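Local coordinates for protein ecto-NAD+ glycohydrolase (CD38 molecule) (Bos taurus, PDB 3GC6) that belongs to the ADP-ribosyl cyclase family, as a disulfide-rich, glycosylated CD38 ectodomain that pairs a helical part with a parallel beta-sheet, at residues 108-111 against 112-116. The protein carries 1 engineered substitution. Sequence-based numbering, arbitrary orientation.
Sequences DTLL and GYLAD
T109, L110 and L111 hand their carbonyls in turn to the amides of Y113, L114 and A115, three successive i to i+4 bonds that wind the chain into the short helix 110-115. Y113 N lies 2.8 Å from T109 O, tilted somewhat from the carbonyl plane, whereas L114 N meets L110 O in that plane at 2.9 Å. The first turn leaves amides without a preceding helical carbonyl, and a side chain supplies one acceptor: T109 OG1 takes the N-H of G112 at 3.0 Å, with an N-H...O angle of 147°. A chi1 of 62° tucks this hydroxyl over the backbone, flanked by its own N and C, and two hydrogen bonds hold the buried oxygen, one accepted from G112 N and one donated to L106 O. One turn apart, L110 and L114 extend alongside each other, both heading the same way, their CD2 methyls 3.9 Å apart, while L114 CD1 rests 3.5 Å from L110 O. CD2 of L111 approaches L114 CD2 more loosely, at 4.2 Å. All three leucines touch I47 of helix 44-55, whereas A115 faces helix 145-159 and the Y113 ring meets Y31 of helix 20-35. T109 is thus a classic threonine N-cap, starting a short, largely buried helix wedged among the longer helices of the ADP-ribosyl cyclase fold.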
loop_
_atom_site.group_PDB
_atom_site.type_symbol
_atom_site.label_atom_id
_atom_site.label_comp_id
_atom_site.label_asym_id
_atom_site.label_seq_id
_atom_site.Cartn_x
_atom_site.Cartn_y
_atom_site.Cartn_z
ATOM N N ASP A 108 -10.311 13.285 -2.068
ATOM C CA ASP A 108 -9.499 12.354 -2.834
ATOM C C ASP A 108 -8.102 12.158 -2.218
ATOM O O ASP A 108 -7.282 11.420 -2.750
ATOM C CB ASP A 108 -9.388 12.820 -4.289
ATOM C CG ASP A 108 -10.732 12.858 -4.996
ATOM O OD1 ASP A 108 -11.437 11.803 -4.968
ATOM O OD2 ASP A 108 -11.080 13.906 -5.599
ATOM N N THR A 109 -7.803 12.876 -1.121
ATOM C CA THR A 109 -6.592 12.595 -0.354
ATOM C C THR A 109 -6.850 11.319 0.458
ATOM O O THR A 109 -8.006 10.909 0.621
ATOM C CB THR A 109 -6.271 13.756 0.631
ATOM O OG1 THR A 109 -7.322 13.924 1.592
ATOM C CG2 THR A 109 -6.066 15.067 -0.158
ATOM N N LEU A 110 -5.796 10.705 1.007
ATOM C CA LEU A 110 -6.010 9.470 1.793
ATOM C C LEU A 110 -6.993 9.717 2.943
ATOM O O LEU A 110 -8.024 9.033 3.084
ATOM C CB LEU A 110 -4.685 8.950 2.327
ATOM C CG LEU A 110 -4.683 7.551 2.962
ATOM C CD1 LEU A 110 -3.265 6.947 2.927
ATOM C CD2 LEU A 110 -5.185 7.634 4.398
ATOM N N LEU A 111 -6.688 10.736 3.749
ATOM C CA LEU A 111 -7.515 10.970 4.932
ATOM C C LEU A 111 -8.934 11.428 4.549
ATOM O O LEU A 111 -9.912 11.084 5.236
ATOM C CB LEU A 111 -6.831 11.968 5.900
ATOM C CG LEU A 111 -5.560 11.412 6.553
ATOM C CD1 LEU A 111 -4.933 12.478 7.456
ATOM C CD2 LEU A 111 -5.880 10.114 7.388
ATOM N N GLY A 112 -9.028 12.289 3.518
ATOM C CA GLY A 112 -10.339 12.747 3.047
ATOM C C GLY A 112 -11.164 11.572 2.543
ATOM O O GLY A 112 -12.384 11.519 2.742
ATOM N N TYR A 113 -10.506 10.644 1.867
ATOM C CA TYR A 113 -11.181 9.458 1.375
ATOM C C TYR A 113 -11.673 8.570 2.516
ATOM O O TYR A 113 -12.811 8.071 2.487
ATOM C CB TYR A 113 -10.224 8.696 0.437
ATOM C CG TYR A 113 -10.833 7.471 -0.213
ATOM C CD1 TYR A 113 -11.535 7.590 -1.395
ATOM C CD2 TYR A 113 -10.678 6.201 0.335
ATOM C CE1 TYR A 113 -12.102 6.457 -2.013
ATOM C CE2 TYR A 113 -11.227 5.065 -0.280
ATOM C CZ TYR A 113 -11.945 5.211 -1.444
ATOM O OH TYR A 113 -12.499 4.091 -2.073
ATOM N N LEU A 114 -10.837 8.369 3.533
ATOM C CA LEU A 114 -11.294 7.561 4.675
ATOM C C LEU A 114 -12.558 8.155 5.311
ATOM O O LEU A 114 -13.473 7.422 5.663
ATOM C CB LEU A 114 -10.221 7.488 5.760
ATOM C CG LEU A 114 -9.240 6.337 5.746
ATOM C CD1 LEU A 114 -8.812 5.910 4.362
ATOM C CD2 LEU A 114 -8.054 6.548 6.771
ATOM N N ALA A 115 -12.572 9.484 5.499
ATOM C CA ALA A 115 -13.578 10.130 6.348
ATOM C C ALA A 115 -14.834 10.571 5.609
ATOM O O ALA A 115 -15.847 10.819 6.219
ATOM C CB ALA A 115 -12.921 11.336 7.039
ATOM N N ASP A 116 -14.785 10.635 4.275
ATOM C CA ASP A 116 -15.880 11.229 3.511
ATOM C C ASP A 116 -17.198 10.532 3.832
ATOM O O ASP A 116 -17.286 9.295 3.730
ATOM C CB ASP A 116 -15.588 11.056 2.014
ATOM C CG ASP A 116 -16.480 11.934 1.126
ATOM O OD1 ASP A 116 -17.138 12.855 1.617
ATOM O OD2 ASP A 116 -16.475 11.678 -0.092
#